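Local structure of phosphoserine aminotransferase SerC (Cytophaga hutchinsonii ATCC 33406, 3FFR) at residues Q21-A26 and I249-K254; E14-V19 and G257-I262; D167-L172 and S184-V189; F8-S13 and Q336-N341; L55-S60 and Y174-W179. The protein probably catalyses the PLP-dependent transamination that interconverts 3-phosphohydroxypyruvate and phosphoserine, the aminotransferase step of serine biosynthesis. All coordinates share one frame; numbering follows the deposited sequence.

Interactions 4, 2 and 1 begin in that order along the N-terminal segment, from strand 6-8 to helix 19-28; between their two halves the segments of interactions 5 and 3 alternate (55-60, 167-172, 174-179, 184-189). Interactions 1 and 2 share helix 246-262, with centres about 10 Å apart, and are joined by the hydrogen bond between His22 and Asp258. Interaction 3, centred about 3 Å from the chain centre, lies in the seven-stranded sheet beside the PLP-bearing Lys191; interaction 5, about 12 Å away between centres, packs against it through Trp179 on Val185 and Leu56 on Leu172. Interactions 1, 2 and 4 also touch the second subunit, so the N-terminal segment links the small sheet, helix 246-262 and the dimer interface.

Interaction 1: Q21-A26 and I249-K254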
# COMPACT_ATOMS: atom_id res chain seq x y z
N GLN A 21 -12.74 12.52 -13.21
CA GLN A 21 -12.51 13.96 -13.08
C GLN A 21 -11.71 14.27 -11.83
O GLN A 21 -10.84 15.16 -11.87
CB GLN A 21 -13.77 14.82 -13.23
CG GLN A 21 -13.45 16.34 -13.17
CD GLN A 21 -12.30 16.80 -14.10
OE1 GLN A 21 -12.39 16.68 -15.34
NE2 GLN A 21 -11.23 17.36 -13.51
N HIS A 22 -11.92 13.53 -10.76
CA HIS A 22 -11.14 13.74 -9.53
C HIS A 22 -9.68 13.42 -9.71
O HIS A 22 -8.81 14.08 -9.11
CB HIS A 22 -11.69 12.97 -8.32
CG HIS A 22 -13.05 13.41 -7.88
ND1 HIS A 22 -13.40 14.74 -7.72
CD2 HIS A 22 -14.13 12.69 -7.51
CE1 HIS A 22 -14.65 14.81 -7.30
NE2 HIS A 22 -15.11 13.58 -7.15
N MSE A 23 -9.38 12.43 -10.54
CA MSE A 23 -8.00 12.05 -10.81
C MSE A 23 -7.33 13.17 -11.64
O MSE A 23 -6.13 13.48 -11.50
CB MSE A 23 -7.89 10.74 -11.56
CG MSE A 23 -6.46 10.27 -11.82
SE MSE A 23 -5.62 9.68 -10.20
CE MSE A 23 -6.25 7.82 -10.26
N ILE A 24 -8.11 13.78 -12.52
CA ILE A 24 -7.55 14.88 -13.32
C ILE A 24 -7.20 16.03 -12.37
O ILE A 24 -6.15 16.69 -12.49
CB ILE A 24 -8.47 15.35 -14.44
CG1 ILE A 24 -8.68 14.21 -15.42
CG2 ILE A 24 -7.86 16.54 -15.14
CD1 ILE A 24 -7.44 13.66 -15.96
N THR A 25 -8.08 16.25 -11.41
CA THR A 25 -7.81 17.27 -10.39
C THR A 25 -6.53 16.94 -9.62
O THR A 25 -5.70 17.81 -9.34
CB THR A 25 -8.97 17.43 -9.42
OG1 THR A 25 -10.15 17.80 -10.15
CG2 THR A 25 -8.68 18.50 -8.41
N ALA A 26 -6.38 15.67 -9.27
CA ALA A 26 -5.18 15.20 -8.52
C ALA A 26 -3.91 15.50 -9.29
O ALA A 26 -2.90 15.94 -8.73
CB ALA A 26 -5.25 13.65 -8.21
N ILE A 249 -6.02 8.47 -0.90
CA ILE A 249 -6.59 9.25 0.23
C ILE A 249 -7.33 10.46 -0.35
O ILE A 249 -8.43 10.83 0.09
CB ILE A 249 -5.50 9.64 1.27
CG1 ILE A 249 -4.98 8.36 1.95
CG2 ILE A 249 -6.08 10.60 2.33
CD1 ILE A 249 -3.72 8.56 2.86
N PHE A 250 -6.74 11.05 -1.38
CA PHE A 250 -7.35 12.19 -2.08
C PHE A 250 -8.67 11.78 -2.72
O PHE A 250 -9.73 12.39 -2.54
CB PHE A 250 -6.42 12.74 -3.16
CG PHE A 250 -6.98 13.89 -3.93
CD1 PHE A 250 -6.90 15.19 -3.42
CD2 PHE A 250 -7.53 13.71 -5.18
CE1 PHE A 250 -7.38 16.27 -4.13
CE2 PHE A 250 -8.02 14.79 -5.90
CZ PHE A 250 -7.95 16.07 -5.36
N LEU A 251 -8.59 10.71 -3.50
CA LEU A 251 -9.77 10.24 -4.22
C LEU A 251 -10.87 9.82 -3.24
O LEU A 251 -12.05 10.05 -3.48
CB LEU A 251 -9.44 9.07 -5.15
CG LEU A 251 -8.55 9.35 -6.36
CD1 LEU A 251 -8.26 8.00 -7.05
CD2 LEU A 251 -9.21 10.38 -7.35
N LEU A 252 -10.46 9.22 -2.13
CA LEU A 252 -11.44 8.78 -1.12
C LEU A 252 -12.22 9.97 -0.52
O LEU A 252 -13.44 9.91 -0.30
CB LEU A 252 -10.81 7.92 -0.02
CG LEU A 252 -11.77 7.25 0.98
CD1 LEU A 252 -12.80 6.32 0.30
CD2 LEU A 252 -10.97 6.51 2.07
N GLY A 253 -11.51 11.04 -0.23
CA GLY A 253 -12.15 12.23 0.33
C GLY A 253 -13.10 12.84 -0.68
O GLY A 253 -14.17 13.30 -0.32
N LYS A 254 -12.73 12.81 -1.96
CA LYS A 254 -13.59 13.38 -3.00
C LYS A 254 -14.85 12.52 -3.20
O LYS A 254 -15.98 13.03 -3.28
CB LYS A 254 -12.84 13.51 -4.33
CG LYS A 254 -11.73 14.55 -4.35
CD LYS A 254 -12.25 15.97 -4.09
CE LYS A 254 -11.16 17.01 -4.20
NZ LYS A 254 -11.69 18.39 -3.99
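The imidazole of His22 lies flat against Lys254: CB of Lys254 stands 3.4 Å from the His22 ring centroid and 5° off the ring normal, a CH-pi contact over the centre of one face. The ring's rotation is fixed at its far end, where NE2 bonds to Asp258. CG of Lys254 overlies the rim of the Phe250 ring; the chain then bends at chi2 (-62°), which turns CD aside. Phe250 in turn presents its edge to helix 19-28, CE2 being 3.4 Å from the carbonyl O of His22, nearly in the ring plane, and CZ 4.0 Å from CG2 of Thr25. Leu251 CD2 meets His22 CB at 3.7 Å. The axes of segments 21-26 and 249-254 differ by 133° in direction and come within 10.0 Å. Helix 246-262 meets helix 19-28 here and also helix 39-55, through Phe250 on Val44, while Leu252 reaches Phe66 of strand 62-67 and Met23 meets Met247 of the second subunit.

Interaction 2: E14-V19 and G257-I262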
# COMPACT_ATOMS: atom_id res chain seq x y z
N GLU A 14 -15.97 -1.45 -11.24
CA GLU A 14 -16.20 -0.20 -11.93
C GLU A 14 -15.87 0.98 -10.98
O GLU A 14 -16.30 1.01 -9.83
CB GLU A 14 -17.65 -0.15 -12.42
CG GLU A 14 -17.98 0.87 -13.46
CD GLU A 14 -17.27 0.67 -14.80
OE1 GLU A 14 -16.86 -0.45 -15.20
OE2 GLU A 14 -17.15 1.70 -15.47
N LEU A 15 -15.07 1.95 -11.46
CA LEU A 15 -14.75 3.11 -10.61
C LEU A 15 -15.99 4.00 -10.43
O LEU A 15 -16.84 4.13 -11.31
CB LEU A 15 -13.57 3.92 -11.17
CG LEU A 15 -12.29 3.13 -11.42
CD1 LEU A 15 -11.14 4.09 -11.83
CD2 LEU A 15 -11.85 2.31 -10.22
N TYR A 16 -16.05 4.62 -9.27
CA TYR A 16 -17.11 5.55 -8.97
C TYR A 16 -17.09 6.57 -10.14
O TYR A 16 -16.02 6.95 -10.63
CB TYR A 16 -16.92 6.18 -7.59
CG TYR A 16 -18.18 6.79 -7.07
CD1 TYR A 16 -19.16 6.00 -6.45
CD2 TYR A 16 -18.42 8.15 -7.18
CE1 TYR A 16 -20.33 6.56 -5.98
CE2 TYR A 16 -19.60 8.70 -6.70
CZ TYR A 16 -20.54 7.91 -6.11
OH TYR A 16 -21.73 8.46 -5.65
N PRO A 17 -18.27 7.01 -10.59
CA PRO A 17 -18.32 7.77 -11.85
C PRO A 17 -17.57 9.08 -11.87
O PRO A 17 -17.21 9.60 -12.94
CB PRO A 17 -19.82 7.96 -12.10
CG PRO A 17 -20.47 7.76 -10.81
CD PRO A 17 -19.63 6.76 -10.06
N THR A 18 -17.31 9.61 -10.70
CA THR A 18 -16.60 10.91 -10.61
C THR A 18 -15.09 10.77 -10.53
O THR A 18 -14.36 11.77 -10.53
CB THR A 18 -17.06 11.69 -9.39
OG1 THR A 18 -16.86 10.89 -8.21
CG2 THR A 18 -18.55 12.07 -9.52
N VAL A 19 -14.62 9.53 -10.41
CA VAL A 19 -13.20 9.30 -10.19
C VAL A 19 -12.36 9.88 -11.30
O VAL A 19 -11.31 10.49 -11.04
CB VAL A 19 -12.87 7.81 -9.91
CG1 VAL A 19 -11.36 7.54 -10.00
CG2 VAL A 19 -13.39 7.40 -8.53
N GLY A 257 -17.17 12.66 -0.45
CA GLY A 257 -17.89 13.96 -0.53
C GLY A 257 -19.11 13.81 -1.43
O GLY A 257 -20.24 14.26 -1.12
N ASP A 258 -18.88 13.16 -2.54
CA ASP A 258 -19.94 12.91 -3.51
C ASP A 258 -21.03 12.07 -2.85
O ASP A 258 -22.22 12.29 -3.03
CB ASP A 258 -19.41 12.20 -4.77
CG ASP A 258 -18.45 13.05 -5.59
OD1 ASP A 258 -18.66 14.29 -5.64
OD2 ASP A 258 -17.50 12.49 -6.20
N MSE A 259 -20.61 11.06 -2.09
CA MSE A 259 -21.55 10.15 -1.44
C MSE A 259 -22.41 10.87 -0.40
O MSE A 259 -23.60 10.61 -0.25
CB MSE A 259 -20.84 8.93 -0.82
CG MSE A 259 -20.31 8.00 -1.82
SE MSE A 259 -19.40 6.50 -0.92
CE MSE A 259 -19.07 5.39 -2.46
N LEU A 260 -21.77 11.79 0.28
CA LEU A 260 -22.46 12.58 1.30
C LEU A 260 -23.57 13.43 0.69
O LEU A 260 -24.54 13.76 1.39
CB LEU A 260 -21.52 13.48 2.08
CG LEU A 260 -20.63 12.77 3.09
CD1 LEU A 260 -19.45 13.66 3.49
CD2 LEU A 260 -21.45 12.32 4.27
N GLN A 261 -23.44 13.78 -0.59
CA GLN A 261 -24.45 14.59 -1.26
C GLN A 261 -25.70 13.75 -1.49
O GLN A 261 -26.82 14.27 -1.50
CB GLN A 261 -23.94 15.20 -2.56
CG GLN A 261 -22.83 16.23 -2.34
CD GLN A 261 -23.34 17.46 -1.61
OE1 GLN A 261 -24.15 18.23 -2.14
NE2 GLN A 261 -22.86 17.67 -0.38
N ILE A 262 -25.51 12.44 -1.66
CA ILE A 262 -26.64 11.52 -1.85
C ILE A 262 -27.21 11.12 -0.49
O ILE A 262 -28.43 11.01 -0.30
CB ILE A 262 -26.23 10.26 -2.62
CG1 ILE A 262 -25.63 10.63 -3.97
CG2 ILE A 262 -27.39 9.28 -2.80
CD1 ILE A 262 -25.00 9.43 -4.66
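Tyr16 and Thr18 face helix 246-262 from a type I turn that runs from Tyr16 to Val19 and is closed by a 2.9 Å bond from Val19 N to Tyr16 O. Segment 257-262 is helical, whereas 14-19 is without regular structure up to the start of helix 19-28. The nearest alpha carbons, those of Thr18 and Asp258, are still 8.1 Å apart, which leaves the contact to side chains alone. Thr18 and Asp258 reach tip to tip: OG1 of Thr18 donates to OD2 of Asp258 over only 2.6 Å, meeting the oxygen on its anti side and 33° out of the carboxylate plane. With chi1 at 57°, Thr18 OG1 stands between its own backbone N and carbonyl carbon. The same OD2 is also hydrogen-bonded to NE2 of His22, and two such partners would probably favour a charged carboxylate. Beside this bond the Tyr16 ring runs nearly parallel to the carboxylate, the planes 10° apart, with CE2 of Tyr16 4.0 Å from CB of Asp258. On its other flank CE1 of Tyr16 touches CE of the selenomethionine Met259 at 3.9 Å. At the tip, Tyr16 OH abuts CD1 of Ile262 at 3.6 Å. The turn leads straight into helix 19-28; Met259 also packs on Leu55 of helix 39-55, and both Met259 and Ile262 touch Ile267 of helix 264-284.

Interaction 3: D167-L172 and S184-V189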
# COMPACT_ATOMS: atom_id res chain seq x y z
N ASP A 167 -15.36 -7.50 9.19
CA ASP A 167 -14.91 -7.37 7.81
C ASP A 167 -16.12 -6.96 6.98
O ASP A 167 -17.10 -7.71 6.87
CB ASP A 167 -14.25 -8.68 7.36
CG ASP A 167 -13.80 -8.68 5.92
OD1 ASP A 167 -14.39 -7.97 5.09
OD2 ASP A 167 -12.85 -9.46 5.67
N ALA A 168 -16.11 -5.72 6.50
CA ALA A 168 -17.20 -5.18 5.60
C ALA A 168 -16.58 -4.66 4.29
O ALA A 168 -17.06 -3.75 3.66
CB ALA A 168 -18.02 -4.09 6.32
N VAL A 169 -15.50 -5.32 3.93
CA VAL A 169 -14.70 -5.02 2.77
C VAL A 169 -15.52 -4.92 1.50
O VAL A 169 -15.37 -3.97 0.73
CB VAL A 169 -13.53 -6.05 2.59
CG1 VAL A 169 -12.84 -5.91 1.22
CG2 VAL A 169 -12.51 -5.94 3.76
N SER A 170 -16.44 -5.85 1.33
CA SER A 170 -17.23 -5.89 0.09
C SER A 170 -18.66 -5.41 0.28
O SER A 170 -19.56 -5.70 -0.54
CB SER A 170 -17.18 -7.27 -0.56
OG SER A 170 -17.67 -8.26 0.34
N SER A 171 -18.89 -4.66 1.35
CA SER A 171 -20.24 -4.14 1.61
C SER A 171 -20.36 -2.69 2.08
O SER A 171 -21.30 -2.00 1.71
CB SER A 171 -20.97 -5.05 2.59
OG SER A 171 -20.25 -5.16 3.80
N LEU A 172 -19.47 -2.22 2.97
CA LEU A 172 -19.54 -0.84 3.46
C LEU A 172 -19.55 0.07 2.23
O LEU A 172 -18.74 -0.12 1.32
CB LEU A 172 -18.37 -0.55 4.42
CG LEU A 172 -18.45 0.64 5.37
CD1 LEU A 172 -19.57 0.44 6.39
CD2 LEU A 172 -17.11 0.86 6.10
N SER A 184 -14.93 -2.50 15.99
CA SER A 184 -14.13 -2.15 14.82
C SER A 184 -14.71 -2.74 13.55
O SER A 184 -15.38 -3.79 13.56
CB SER A 184 -12.69 -2.70 15.02
OG SER A 184 -11.81 -2.57 13.89
N VAL A 185 -14.52 -1.97 12.50
CA VAL A 185 -14.87 -2.42 11.15
C VAL A 185 -13.75 -2.00 10.20
O VAL A 185 -13.02 -1.04 10.45
CB VAL A 185 -16.25 -1.87 10.70
CG1 VAL A 185 -16.19 -0.37 10.44
CG2 VAL A 185 -16.76 -2.61 9.46
N PHE A 186 -13.59 -2.76 9.13
CA PHE A 186 -12.57 -2.43 8.15
C PHE A 186 -13.00 -2.78 6.75
O PHE A 186 -13.90 -3.59 6.50
CB PHE A 186 -11.23 -3.11 8.50
CG PHE A 186 -11.30 -4.63 8.53
CD1 PHE A 186 -11.64 -5.30 9.69
CD2 PHE A 186 -11.05 -5.37 7.39
CE1 PHE A 186 -11.71 -6.69 9.74
CE2 PHE A 186 -11.12 -6.77 7.44
CZ PHE A 186 -11.45 -7.42 8.61
N PHE A 187 -12.35 -2.08 5.84
CA PHE A 187 -12.56 -2.29 4.40
C PHE A 187 -11.36 -1.88 3.60
O PHE A 187 -10.35 -1.37 4.13
CB PHE A 187 -13.79 -1.52 3.91
CG PHE A 187 -13.72 -0.01 4.05
CD1 PHE A 187 -14.07 0.62 5.23
CD2 PHE A 187 -13.36 0.77 2.98
CE1 PHE A 187 -14.02 2.02 5.37
CE2 PHE A 187 -13.30 2.17 3.10
CZ PHE A 187 -13.65 2.79 4.29
N SER A 188 -11.44 -2.17 2.32
CA SER A 188 -10.46 -1.62 1.36
C SER A 188 -11.27 -0.93 0.27
O SER A 188 -12.48 -1.17 0.13
CB SER A 188 -9.43 -2.65 0.90
OG SER A 188 -10.02 -3.77 0.34
N VAL A 189 -10.63 -0.08 -0.50
CA VAL A 189 -11.37 0.89 -1.32
C VAL A 189 -11.85 0.48 -2.71
O VAL A 189 -12.60 1.25 -3.35
CB VAL A 189 -10.59 2.23 -1.45
CG1 VAL A 189 -10.38 2.89 -0.04
CG2 VAL A 189 -9.23 2.05 -2.22
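Val169 and Phe187 bring their alpha carbons to 3.8 Å, in contact and much closer than those of the bridged pair before them, just where one chain breaks away from its neighbour. That preceding pair, Asp167 and Phe186, still forms a parallel bridge, followed by a bond from Ala168 N to Phe186 O of 3.1 Å that runs nearly in line with the carbonyl. After it the chain folds back: OD1 of Asp167 accepts from Val169 N at 3.1 Å, an Asx turn, and Ala168 O receives both Ser171 N and Leu172 N. With CG of Phe186 set between its own backbone N and carbonyl carbon (chi1 60°), the ring turns under Asp167, whose CA lies over the rim of one face, 3.9 Å from the centroid. This is the carboxyl end of strand 163-167 in the large mixed sheet of a fold-type I PLP enzyme, where the cofactor is held. OD2 of Asp167 bonds to the pyridine N1 of the cofactor on Lys191 and to Trp74 NE1, while Ser188 OG bonds to the cofactor phosphate. Val169 bridges Phe187 and Ser188, its CG2 at 3.7 Å from Phe187 CA and its CG1 at 3.6 Å from Ser188 OG. Its side chain lies about 7 Å from a bound serine. On the other side of the backbone, Ala168 CB packs on Val185 CG2 at 3.7 Å.

Interaction 4: F8-S13 and Q336-N341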
# COMPACT_ATOMS: atom_id res chain seq x y z
N PHE A 8 -19.29 -5.61 -13.68
CA PHE A 8 -20.05 -5.94 -12.49
C PHE A 8 -19.31 -7.03 -11.72
O PHE A 8 -19.88 -8.02 -11.26
CB PHE A 8 -21.47 -6.41 -12.85
CG PHE A 8 -22.28 -5.36 -13.58
CD1 PHE A 8 -23.06 -4.46 -12.89
CD2 PHE A 8 -22.25 -5.30 -14.97
CE1 PHE A 8 -23.82 -3.52 -13.54
CE2 PHE A 8 -22.99 -4.36 -15.65
CZ PHE A 8 -23.79 -3.45 -14.93
N THR A 9 -18.00 -6.80 -11.57
CA THR A 9 -17.09 -7.72 -10.89
C THR A 9 -16.90 -7.27 -9.41
O THR A 9 -16.91 -6.09 -9.11
CB THR A 9 -15.75 -7.79 -11.61
OG1 THR A 9 -15.32 -6.45 -11.81
CG2 THR A 9 -15.89 -8.49 -12.96
N PRO A 10 -16.74 -8.23 -8.50
CA PRO A 10 -16.80 -7.87 -7.07
C PRO A 10 -15.55 -7.39 -6.38
O PRO A 10 -15.37 -7.65 -5.20
CB PRO A 10 -17.33 -9.15 -6.42
CG PRO A 10 -16.76 -10.23 -7.28
CD PRO A 10 -16.88 -9.68 -8.69
N GLY A 11 -14.71 -6.70 -7.12
CA GLY A 11 -13.52 -6.03 -6.57
C GLY A 11 -12.18 -6.57 -7.00
O GLY A 11 -11.91 -7.76 -6.85
N PRO A 12 -11.37 -5.74 -7.69
CA PRO A 12 -11.67 -4.41 -8.21
C PRO A 12 -12.95 -4.39 -9.00
O PRO A 12 -13.48 -5.44 -9.38
CB PRO A 12 -10.47 -4.13 -9.12
CG PRO A 12 -9.34 -4.91 -8.48
CD PRO A 12 -10.01 -6.18 -8.06
N SER A 13 -13.47 -3.19 -9.23
CA SER A 13 -14.74 -3.06 -9.94
C SER A 13 -14.82 -1.70 -10.64
O SER A 13 -13.88 -0.90 -10.60
CB SER A 13 -15.94 -3.25 -9.00
OG SER A 13 -17.16 -3.50 -9.70
N GLN A 336 -21.18 -20.78 -10.85
CA GLN A 336 -21.84 -19.60 -10.31
C GLN A 336 -21.34 -18.36 -11.00
O GLN A 336 -20.27 -18.35 -11.57
CB GLN A 336 -21.57 -19.43 -8.79
CG GLN A 336 -21.98 -20.56 -7.89
CD GLN A 336 -21.80 -20.24 -6.41
OE1 GLN A 336 -20.72 -19.80 -5.98
NE2 GLN A 336 -22.85 -20.46 -5.62
N ILE A 337 -22.16 -17.31 -10.96
CA ILE A 337 -21.70 -15.96 -11.32
C ILE A 337 -21.84 -15.09 -10.07
O ILE A 337 -22.56 -15.41 -9.12
CB ILE A 337 -22.39 -15.32 -12.53
CG1 ILE A 337 -23.90 -15.12 -12.28
CG2 ILE A 337 -22.07 -16.11 -13.85
CD1 ILE A 337 -24.59 -14.25 -13.31
N ARG A 338 -21.11 -13.98 -10.08
CA ARG A 338 -21.13 -13.02 -8.98
C ARG A 338 -21.30 -11.65 -9.61
O ARG A 338 -20.46 -11.19 -10.40
CB ARG A 338 -19.84 -13.11 -8.18
CG ARG A 338 -19.50 -14.52 -7.67
CD ARG A 338 -18.38 -14.46 -6.64
NE ARG A 338 -17.08 -14.19 -7.28
CZ ARG A 338 -16.02 -13.74 -6.65
NH1 ARG A 338 -16.09 -13.39 -5.36
NH2 ARG A 338 -14.91 -13.54 -7.32
N ILE A 339 -22.43 -11.03 -9.29
CA ILE A 339 -22.79 -9.71 -9.81
C ILE A 339 -22.60 -8.65 -8.74
O ILE A 339 -23.32 -8.61 -7.75
CB ILE A 339 -24.25 -9.68 -10.32
CG1 ILE A 339 -24.50 -10.71 -11.41
CG2 ILE A 339 -24.59 -8.28 -10.84
CD1 ILE A 339 -25.99 -10.91 -11.80
N ALA A 340 -21.59 -7.81 -8.93
CA ALA A 340 -21.34 -6.69 -8.04
C ALA A 340 -22.45 -5.66 -8.24
O ALA A 340 -22.86 -5.35 -9.37
CB ALA A 340 -19.96 -6.07 -8.29
N ASN A 341 -22.94 -5.17 -7.12
CA ASN A 341 -23.95 -4.10 -7.06
C ASN A 341 -23.44 -3.06 -6.09
O ASN A 341 -23.79 -3.04 -4.92
CB ASN A 341 -25.31 -4.65 -6.60
CG ASN A 341 -26.34 -3.55 -6.27
OD1 ASN A 341 -26.32 -2.44 -6.86
ND2 ASN A 341 -27.24 -3.85 -5.34
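Phe8 opens the contact with its carbonyl, which accepts from Ala340 N at 2.9 Å; the N-H points almost straight at the oxygen (174°), although the donor stands above the carbonyl plane. Its side chain follows the same partner, with CD1 of Phe8 3.6 Å from Ala340 O, the oxygen lying in the plane of the ring at its edge. That oxygen is buried here without a hydrogen-bond partner. The Phe8 ring stacks on His345. Thr9 O packs 3.2 Å from Ala340 CB and accepts from Ser13 OG, which lies in the carbonyl plane, 2.7 Å from Thr9 O. Pro10 crosses Arg338 at about a right angle and sets CG over the centre of one guanidinium face, 3.6 Å from CZ of Arg338. The flat group is fixed by NH1 to Thr141 O and NE to Ala327 O. Gly11 touches the bound serine; its phi of 113° would jam a beta carbon against the preceding carbonyl. A cis peptide leads into Pro12, which packs on Val33 of the second subunit, and Ser13 OG comes within 4.1 Å of Ala340 CB. The loop thus ties the end of strand 336-340, in the small mixed sheet, to the pocket that holds the bound serine, with the side chain of Arg338 about 6 Å from it; this is probably the substrate site, as in fold-type I aminotransferases.

Interaction 5: L55-S60 and Y174-W179; sequences LLELPS and YPKFDW
Leu56 O receives the indole N-H of Trp179, NE1 to O being 3.0 Å, with a bent N-H...O angle of 136°. The indole is sandwiched between Leu58 of the other segment and Phe177 of its own: CD2 of Leu58 sits over the six-membered ring of Trp179, 3.4 Å from its centroid, in a CH-pi contact, while CB of Phe177 lies on the opposite face, nearer the rim. Pro59 crosses the indole at about a right angle and brings CD to 3.7 Å from CD1 of Trp179; chi1 of Trp179 (-59°) sets its CG anti to the carbonyl carbon and beside that CD. On the six-membered ring, CZ2 of Trp179 lies 4.2 Å from CB of Leu56. Farther out, Lys176 is extended as far as CE and bends at its last torsion, ending in a long salt bridge in which NZ of Lys176 stays 4.0 Å from OE1 of Glu57. Both residues are exposed to solvent, so the pairing is probably weak. Tyr62 also meets the Trp179 ring edge to face, and its hydroxyl bonds to Trp179 O. Glu57, with its positive phi of 53°, closes helix 39-55 in a Schellman motif, and the tryptophan of the loop before strand 184-188 packs over this helix end and the connection to strand 62-67.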
# COMPACT_ATOMS: atom_id res chain seq x y z
N LEU A 55 -20.08 10.17 7.05
CA LEU A 55 -20.87 9.24 6.23
C LEU A 55 -21.32 8.02 7.01
O LEU A 55 -22.43 7.50 6.81
CB LEU A 55 -20.05 8.77 5.03
CG LEU A 55 -20.76 7.86 4.03
CD1 LEU A 55 -21.77 8.68 3.27
CD2 LEU A 55 -19.71 7.19 3.08
N LEU A 56 -20.41 7.54 7.85
CA LEU A 56 -20.64 6.32 8.64
C LEU A 56 -21.19 6.60 10.03
O LEU A 56 -21.45 5.70 10.81
CB LEU A 56 -19.36 5.49 8.71
CG LEU A 56 -18.86 5.00 7.34
CD1 LEU A 56 -17.52 4.19 7.52
CD2 LEU A 56 -19.95 4.18 6.59
N GLU A 57 -21.39 7.87 10.31
CA GLU A 57 -21.96 8.30 11.60
C GLU A 57 -21.19 7.71 12.81
O GLU A 57 -21.76 7.21 13.78
CB GLU A 57 -23.45 7.98 11.66
CG GLU A 57 -24.20 8.63 10.50
CD GLU A 57 -25.66 8.25 10.42
OE1 GLU A 57 -26.34 8.18 11.46
OE2 GLU A 57 -26.11 8.02 9.30
N LEU A 58 -19.89 7.85 12.75
CA LEU A 58 -19.04 7.32 13.80
C LEU A 58 -19.04 8.20 15.04
O LEU A 58 -18.92 9.43 14.95
CB LEU A 58 -17.61 7.19 13.31
CG LEU A 58 -17.34 6.21 12.16
CD1 LEU A 58 -15.88 6.29 11.67
CD2 LEU A 58 -17.72 4.80 12.60
N PRO A 59 -19.12 7.56 16.21
CA PRO A 59 -19.07 8.34 17.44
C PRO A 59 -17.66 8.72 17.85
O PRO A 59 -16.67 8.27 17.26
CB PRO A 59 -19.69 7.42 18.48
CG PRO A 59 -19.53 6.06 17.96
CD PRO A 59 -19.39 6.14 16.44
N SER A 60 -17.59 9.51 18.91
CA SER A 60 -16.32 10.14 19.30
C SER A 60 -15.26 9.19 19.82
O SER A 60 -14.08 9.53 19.85
CB SER A 60 -16.57 11.28 20.31
OG SER A 60 -17.11 10.75 21.51
N TYR A 174 -23.01 -0.06 2.82
CA TYR A 174 -24.38 -0.63 2.89
C TYR A 174 -24.85 -0.93 4.34
O TYR A 174 -25.88 -0.40 4.79
CB TYR A 174 -24.55 -1.82 1.97
CG TYR A 174 -25.97 -2.29 2.06
CD1 TYR A 174 -27.01 -1.53 1.52
CD2 TYR A 174 -26.29 -3.47 2.74
CE1 TYR A 174 -28.35 -1.95 1.66
CE2 TYR A 174 -27.60 -3.89 2.88
CZ TYR A 174 -28.63 -3.15 2.35
OH TYR A 174 -29.94 -3.61 2.51
N PRO A 175 -24.15 -1.82 5.06
CA PRO A 175 -24.60 -2.00 6.45
C PRO A 175 -24.52 -0.75 7.28
O PRO A 175 -23.60 0.05 7.13
CB PRO A 175 -23.60 -3.02 7.00
CG PRO A 175 -22.37 -2.85 6.13
CD PRO A 175 -22.93 -2.59 4.78
N LYS A 176 -25.50 -0.62 8.16
CA LYS A 176 -25.55 0.49 9.09
C LYS A 176 -25.32 -0.07 10.49
O LYS A 176 -26.23 -0.56 11.17
CB LYS A 176 -26.86 1.26 9.03
CG LYS A 176 -26.79 2.52 9.89
CD LYS A 176 -28.01 3.42 9.80
CE LYS A 176 -27.77 4.70 10.59
NZ LYS A 176 -27.50 4.42 12.02
N PHE A 177 -24.07 -0.01 10.91
CA PHE A 177 -23.69 -0.58 12.19
C PHE A 177 -24.16 0.19 13.40
O PHE A 177 -24.35 1.41 13.36
CB PHE A 177 -22.16 -0.82 12.29
CG PHE A 177 -21.66 -1.83 11.29
CD1 PHE A 177 -21.88 -3.20 11.50
CD2 PHE A 177 -21.04 -1.43 10.13
CE1 PHE A 177 -21.50 -4.13 10.58
CE2 PHE A 177 -20.62 -2.37 9.20
CZ PHE A 177 -20.86 -3.73 9.42
N ASP A 178 -24.40 -0.57 14.45
CA ASP A 178 -24.59 -0.02 15.78
C ASP A 178 -23.19 -0.08 16.38
O ASP A 178 -22.69 -1.15 16.74
CB ASP A 178 -25.55 -0.86 16.60
CG ASP A 178 -25.71 -0.33 18.01
OD1 ASP A 178 -24.84 0.39 18.54
OD2 ASP A 178 -26.74 -0.69 18.62
N TRP A 179 -22.56 1.09 16.47
CA TRP A 179 -21.16 1.18 16.86
C TRP A 179 -20.94 0.84 18.32
O TRP A 179 -19.82 0.68 18.75
CB TRP A 179 -20.60 2.56 16.54
CG TRP A 179 -20.72 2.89 15.07
CD1 TRP A 179 -21.57 3.80 14.49
CD2 TRP A 179 -20.03 2.26 13.99
NE1 TRP A 179 -21.43 3.79 13.14
CE2 TRP A 179 -20.48 2.86 12.80
CE3 TRP A 179 -19.04 1.27 13.92
CZ2 TRP A 179 -20.01 2.48 11.56
CZ3 TRP A 179 -18.55 0.93 12.68
CH2 TRP A 179 -19.05 1.53 11.51